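Local coordinates for protein [4Fe-4S]-dependent U34-ARNt thiolase (Methanococcus maripaludis, PDB 6SCY) that is thought to be an ATP-dependent, [4Fe-4S]-cluster thiolase that introduces sulfur at uridine 34 of tRNA, at residues D61-A66 with D99-F104; A83-E88 with Y112-F117. All blocks are in the same frame, centred on the assembly; numbering follows the deposited sequence.

In the fold
After an N-terminal zinc-binding part and helix 26-41, the chain forms strand 51-55 and helix 60-75, then strand 80-87, helix 95-108 and strand 111-116. Contact 1 brings 99-104 back beside 61-66 and so closes a loop that holds strand 80-87. Contact 2 pairs 83-88 with 112-117 across helix 95-108, completing a beta-alpha-beta unit. The segments alternate along the chain, so the two loops cross and neither nests in the other. They also touch: Met-85 of contact 2 packs on Ala-101 and Val-102 of contact 1. Contact 1 joins the two helices. Contact 2 joins the edge strand of the parallel sheet to its neighbour. Helix 95-108 packs on both strands.

Contact 1 of 2, residues D61-A66 with D99-F104; sequences DSLVMA and DAAVKF. With SO4 (sulfate ion), chain L.
Leu-63 and Phe-104 meet just behind the PP-loop, the phosphate-binding motif of this family, on the first turns of the helix that follows it. Helices 60-75 and 95-108 run nearly parallel here, their N-to-C directions 13° apart. Their segment axes come no closer than 10.8 Å. Side chains must therefore bridge a wide spacing, and Leu-63 and Phe-104 do most of this between them. With CG anti to the backbone N (chi1 171°), the Phe-104 ring is carried across to helix 60-75. The two side chains overlap as they run in opposing directions. Leu-63 CG sits 3.9 Å above one face of the Phe-104 ring, nearer its rim than its centre. Ala-66 CB meets Phe-104 CE2 at 3.6 Å, from an oblique position. Leu-63 also reaches the other helix by its end, with CD1 4.3 Å from Ala-101 CB. The contact is apolar and buried. Leu-226 and the stacked ring of Tyr-108 also pack on Phe-104. An alanine at Phe-104 would probably open a gap between the two helices and deprive Leu-63 CG and Ala-66 CB of the ring they pack on.

The N-terminal end of helix 60-75 holds a sulfate, probably from the crystallisation liquor. It may mark where a phosphate of ATP would bind, consistent with the predicted ATP-binding role of Asp-61. Ser-57 OG is also hydrogen-bonded to it. Asp-61 N gives a weak bond to sulfate O3 at 3.4 Å. Ser-62 N donates to sulfate O1 at 3.1 Å, with an N-H...O angle of 140°.

Contact 2 of 2, residues A83-E88 with Y112-F117; sequences AIMVNE and YKIVHF. With SF4 (iron/sulfur cluster), chain E.
Val-86 and Glu-88 both meet the ring of Phe-117, but in different ways. Val-86 runs roughly perpendicular to Phe-117. Its CG1 comes to the ring edge, in the ring plane, 3.5 Å from Phe-117 CD1. Glu-88 runs beside Phe-117 in the same direction. Its CG is over one face of the ring, 3.9 Å from the Phe-117 centroid, in a CH-pi contact. The Glu-88 carboxylate goes on to the [4Fe-4S] pocket, where OE2 is 3.4 Å from cluster sulfur S1. Salt bridges from OE1 to Arg-94 and from OE2 to Arg-149 hold the carboxylate there. Phe-117 thus flanks the stem of a residue that lines the cluster pocket.

Asn-87 and His-116 carry a side-chain hydrogen bond on the opposite sheet face from Val-86. Asn-87 CG anti to the backbone N (chi1 168°) brings the amide beside the imidazole, and Asn-87 ND2 donates to His-116 ND1 at 3.2 Å. The N-H...N angle is 161°. The amide and imidazole planes are 84° apart, yet each partner lies close to the other's plane. At the far end, Met-85 crosses Tyr-112 obliquely, with CE 3.7 Å from Tyr-112 CB.

Four backbone hydrogen bonds join the parallel strands. Lys-113 N and Val-115 N donate to Ala-83 O and Met-85 O. Met-85 N and Asn-87 N donate to Lys-113 O and Val-115 O. A fifth, from Phe-117 N to Asn-87 O, continues the pairing just past the strand end.

Strand 111-116 lies at one edge of the sheet, and strand 80-87 pairs with strand 51-55 on its other side. Helix 95-108 packs on the face with Ala-83, Met-85 and Asn-87. Helix 141-159 packs on the face with Ile-84 and Val-115.

Contact 1 of 2, residues D61-A66 with D99-F104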
loop_
_atom_site.group_PDB
_atom_site.type_symbol
_atom_site.label_atom_id
_atom_site.label_comp_id
_atom_site.label_asym_id
_atom_site.label_seq_id
_atom_site.Cartn_x
_atom_site.Cartn_y
_atom_site.Cartn_z
ATOM N N ASP A 61 7.813 20.930 -13.323
ATOM C CA ASP A 61 6.599 20.903 -12.485
ATOM C C ASP A 61 6.155 22.286 -12.018
ATOM O O ASP A 61 5.061 22.709 -12.379
ATOM C CB ASP A 61 6.775 19.964 -11.282
ATOM C CG ASP A 61 7.078 18.525 -11.643
ATOM O OD1 ASP A 61 6.173 17.843 -12.149
ATOM O OD2 ASP A 61 8.221 18.077 -11.397
ATOM N N SER A 62 7.021 23.003 -11.267
ATOM C CA SER A 62 6.750 24.344 -10.735
ATOM C C SER A 62 6.469 25.396 -11.790
ATOM O O SER A 62 5.656 26.272 -11.532
ATOM C CB SER A 62 7.863 24.807 -9.807
ATOM O OG SER A 62 7.581 24.371 -8.487
ATOM N N LEU A 63 7.125 25.314 -12.964
ATOM C CA LEU A 63 6.928 26.223 -14.101
ATOM C C LEU A 63 5.640 25.898 -14.887
ATOM O O LEU A 63 4.927 26.826 -15.289
ATOM C CB LEU A 63 8.162 26.201 -15.013
ATOM C CG LEU A 63 9.168 27.343 -14.834
ATOM C CD1 LEU A 63 9.862 27.296 -13.480
ATOM C CD2 LEU A 63 10.212 27.297 -15.912
ATOM N N VAL A 64 5.330 24.582 -15.074
ATOM C CA VAL A 64 4.115 24.071 -15.735
ATOM C C VAL A 64 2.902 24.466 -14.897
ATOM O O VAL A 64 1.929 24.982 -15.450
ATOM C CB VAL A 64 4.189 22.547 -15.998
ATOM C CG1 VAL A 64 2.815 21.939 -16.231
ATOM C CG2 VAL A 64 5.095 22.250 -17.176
ATOM N N MET A 65 2.988 24.266 -13.563
ATOM C CA MET A 65 1.953 24.652 -12.603
ATOM C C MET A 65 1.801 26.176 -12.596
ATOM O O MET A 65 0.678 26.673 -12.591
ATOM C CB MET A 65 2.312 24.149 -11.193
ATOM C CG MET A 65 1.303 24.535 -10.133
ATOM S SD MET A 65 1.941 24.424 -8.457
ATOM C CE MET A 65 3.058 25.777 -8.460
ATOM N N ALA A 66 2.925 26.907 -12.608
ATOM C CA ALA A 66 2.936 28.371 -12.608
ATOM C C ALA A 66 2.295 28.941 -13.876
ATOM O O ALA A 66 1.580 29.942 -13.786
ATOM C CB ALA A 66 4.355 28.894 -12.449
ATOM N N ASP A 99 17.115 31.004 -10.808
ATOM C CA ASP A 99 17.316 31.898 -11.954
ATOM C C ASP A 99 16.312 31.642 -13.082
ATOM O O ASP A 99 15.765 32.603 -13.627
ATOM C CB ASP A 99 18.760 31.832 -12.478
ATOM C CG ASP A 99 19.774 32.628 -11.670
ATOM O OD1 ASP A 99 19.469 33.789 -11.302
ATOM O OD2 ASP A 99 20.882 32.100 -11.425
ATOM N N ALA A 100 16.040 30.356 -13.397
ATOM C CA ALA A 100 15.071 29.949 -14.421
ATOM C C ALA A 100 13.639 30.286 -13.986
ATOM O O ALA A 100 12.823 30.690 -14.825
ATOM C CB ALA A 100 15.200 28.461 -14.700
ATOM N N ALA A 101 13.351 30.149 -12.668
ATOM C CA ALA A 101 12.049 30.452 -12.067
ATOM C C ALA A 101 11.775 31.965 -12.009
ATOM O O ALA A 101 10.626 32.379 -12.177
ATOM C CB ALA A 101 11.953 29.842 -10.677
ATOM N N VAL A 102 12.824 32.783 -11.761
ATOM C CA VAL A 102 12.746 34.246 -11.706
ATOM C C VAL A 102 12.529 34.783 -13.124
ATOM O O VAL A 102 11.628 35.598 -13.337
ATOM C CB VAL A 102 13.982 34.880 -11.017
ATOM C CG1 VAL A 102 14.036 36.391 -11.230
ATOM C CG2 VAL A 102 14.000 34.561 -9.530
ATOM N N LYS A 103 13.322 34.286 -14.097
ATOM C CA LYS A 103 13.258 34.692 -15.507
ATOM C C LYS A 103 11.905 34.338 -16.169
ATOM O O LYS A 103 11.508 35.023 -17.124
ATOM C CB LYS A 103 14.470 34.171 -16.305
ATOM C CG LYS A 103 15.709 35.043 -16.050
ATOM C CD LYS A 103 16.916 34.724 -16.925
ATOM C CE LYS A 103 17.991 35.786 -16.753
ATOM N NZ LYS A 103 19.382 35.073 -16.612
ATOM N N PHE A 104 11.181 33.313 -15.634
ATOM C CA PHE A 104 9.834 32.930 -16.081
ATOM C C PHE A 104 8.857 33.975 -15.522
ATOM O O PHE A 104 8.027 34.499 -16.271
ATOM C CB PHE A 104 9.457 31.508 -15.596
ATOM C CG PHE A 104 8.015 31.083 -15.808
ATOM C CD1 PHE A 104 7.630 30.423 -16.967
ATOM C CD2 PHE A 104 7.054 31.305 -14.827
ATOM C CE1 PHE A 104 6.301 30.022 -17.154
ATOM C CE2 PHE A 104 5.725 30.926 -15.029
ATOM C CZ PHE A 104 5.360 30.279 -16.185
HETATM S S SO4 L . 10.168 20.786 -9.598
HETATM O O1 SO4 L . 8.994 21.624 -9.365
HETATM O O2 SO4 L . 11.367 21.587 -9.410
HETATM O O3 SO4 L . 10.145 20.240 -10.954
HETATM O O4 SO4 L . 10.187 19.683 -8.646
#

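Contact 2 of 2, residues A83-E88 with Y112-F117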
loop_
_atom_site.group_PDB
_atom_site.type_symbol
_atom_site.label_atom_id
_atom_site.label_comp_id
_atom_site.label_asym_id
_atom_site.label_seq_id
_atom_site.Cartn_x
_atom_site.Cartn_y
_atom_site.Cartn_z
ATOM N N ALA A 83 4.650 34.134 -6.430
ATOM C CA ALA A 83 5.575 32.998 -6.488
ATOM C C ALA A 83 6.632 33.126 -5.414
ATOM O O ALA A 83 7.201 34.200 -5.246
ATOM C CB ALA A 83 6.229 32.916 -7.855
ATOM N N ILE A 84 6.880 32.049 -4.670
ATOM C CA ILE A 84 7.884 32.040 -3.604
ATOM C C ILE A 84 8.986 31.041 -3.913
ATOM O O ILE A 84 8.714 29.841 -4.056
ATOM C CB ILE A 84 7.312 31.803 -2.176
ATOM C CG1 ILE A 84 5.993 32.557 -1.914
ATOM C CG2 ILE A 84 8.369 32.133 -1.118
ATOM C CD1 ILE A 84 4.990 31.744 -1.110
ATOM N N MET A 85 10.234 31.541 -3.971
ATOM C CA MET A 85 11.426 30.725 -4.193
ATOM C C MET A 85 12.202 30.660 -2.879
ATOM O O MET A 85 12.500 31.706 -2.296
ATOM C CB MET A 85 12.304 31.316 -5.305
ATOM C CG MET A 85 11.673 31.266 -6.673
ATOM S SD MET A 85 10.674 32.734 -6.971
ATOM C CE MET A 85 10.758 32.816 -8.715
ATOM N N VAL A 86 12.509 29.444 -2.398
ATOM C CA VAL A 86 13.217 29.277 -1.128
ATOM C C VAL A 86 14.647 28.773 -1.347
ATOM O O VAL A 86 14.834 27.594 -1.635
ATOM C CB VAL A 86 12.431 28.415 -0.095
ATOM C CG1 VAL A 86 13.060 28.503 1.285
ATOM C CG2 VAL A 86 10.961 28.815 -0.026
ATOM N N ASN A 87 15.654 29.655 -1.230
ATOM C CA ASN A 87 17.049 29.232 -1.365
ATOM C C ASN A 87 17.468 28.592 -0.051
ATOM O O ASN A 87 17.627 29.283 0.960
ATOM C CB ASN A 87 17.984 30.394 -1.739
ATOM C CG ASN A 87 19.461 30.075 -1.618
ATOM O OD1 ASN A 87 19.939 28.985 -1.964
ATOM N ND2 ASN A 87 20.218 31.034 -1.116
ATOM N N GLU A 88 17.633 27.261 -0.074
ATOM C CA GLU A 88 18.025 26.471 1.097
ATOM C C GLU A 88 19.411 26.852 1.632
ATOM O O GLU A 88 19.737 26.521 2.773
ATOM C CB GLU A 88 17.917 24.965 0.818
ATOM C CG GLU A 88 16.490 24.488 0.618
ATOM C CD GLU A 88 16.100 24.046 -0.781
ATOM O OE1 GLU A 88 16.829 24.363 -1.747
ATOM O OE2 GLU A 88 15.043 23.387 -0.911
ATOM N N TYR A 112 7.232 37.677 -7.908
ATOM C CA TYR A 112 8.080 36.710 -7.214
ATOM C C TYR A 112 8.666 37.253 -5.905
ATOM O O TYR A 112 8.835 38.468 -5.751
ATOM C CB TYR A 112 9.175 36.156 -8.151
ATOM C CG TYR A 112 10.282 37.127 -8.517
ATOM C CD1 TYR A 112 10.248 37.833 -9.717
ATOM C CD2 TYR A 112 11.403 37.277 -7.704
ATOM C CE1 TYR A 112 11.276 38.704 -10.073
ATOM C CE2 TYR A 112 12.426 38.161 -8.039
ATOM C CZ TYR A 112 12.361 38.871 -9.228
ATOM O OH TYR A 112 13.383 39.724 -9.570
ATOM N N LYS A 113 8.982 36.341 -4.972
ATOM C CA LYS A 113 9.564 36.658 -3.673
ATOM C C LYS A 113 10.595 35.596 -3.296
ATOM O O LYS A 113 10.224 34.483 -2.916
ATOM C CB LYS A 113 8.472 36.787 -2.592
ATOM C CG LYS A 113 9.013 37.279 -1.249
ATOM C CD LYS A 113 7.954 37.276 -0.151
ATOM C CE LYS A 113 8.260 38.265 0.948
ATOM N NZ LYS A 113 8.990 37.648 2.094
ATOM N N ILE A 114 11.886 35.952 -3.390
ATOM C CA ILE A 114 12.983 35.051 -3.026
ATOM C C ILE A 114 13.280 35.195 -1.533
ATOM O O ILE A 114 13.705 36.259 -1.079
ATOM C CB ILE A 114 14.254 35.209 -3.901
ATOM C CG1 ILE A 114 13.909 35.343 -5.413
ATOM C CG2 ILE A 114 15.228 34.047 -3.632
ATOM C CD1 ILE A 114 14.857 36.221 -6.201
ATOM N N VAL A 115 13.018 34.124 -0.782
ATOM C CA VAL A 115 13.198 34.033 0.662
ATOM C C VAL A 115 14.271 32.985 0.924
ATOM O O VAL A 115 14.293 31.954 0.253
ATOM C CB VAL A 115 11.849 33.697 1.358
ATOM C CG1 VAL A 115 12.036 33.335 2.825
ATOM C CG2 VAL A 115 10.862 34.848 1.222
ATOM N N HIS A 116 15.135 33.235 1.923
ATOM C CA HIS A 116 16.237 32.353 2.315
ATOM C C HIS A 116 15.960 31.555 3.598
ATOM O O HIS A 116 15.139 31.966 4.424
ATOM C CB HIS A 116 17.539 33.165 2.448
ATOM C CG HIS A 116 17.851 33.954 1.221
ATOM N ND1 HIS A 116 18.451 33.369 0.123
ATOM C CD2 HIS A 116 17.576 35.247 0.932
ATOM C CE1 HIS A 116 18.545 34.327 -0.787
ATOM N NE2 HIS A 116 18.038 35.476 -0.345
ATOM N N PHE A 117 16.650 30.403 3.748
ATOM C CA PHE A 117 16.576 29.526 4.920
ATOM C C PHE A 117 17.287 30.237 6.082
ATOM O O PHE A 117 16.813 30.203 7.220
ATOM C CB PHE A 117 17.262 28.175 4.612
ATOM C CG PHE A 117 16.380 26.957 4.402
ATOM C CD1 PHE A 117 15.333 26.982 3.489
ATOM C CD2 PHE A 117 16.648 25.765 5.058
ATOM C CE1 PHE A 117 14.535 25.850 3.280
ATOM C CE2 PHE A 117 15.865 24.629 4.831
ATOM C CZ PHE A 117 14.812 24.682 3.948
HETATM FE FE1 SF4 E . 16.452 16.991 0.295
HETATM FE FE2 SF4 E . 16.329 19.706 0.715
HETATM FE FE3 SF4 E . 15.353 18.643 -1.619
HETATM FE FE4 SF4 E . 18.063 18.678 -1.160
HETATM S S1 SF4 E . 16.682 20.501 -1.411
HETATM S S2 SF4 E . 16.837 16.915 -1.972
HETATM S S3 SF4 E . 18.130 18.330 1.113
HETATM S S4 SF4 E . 14.548 18.276 0.504
#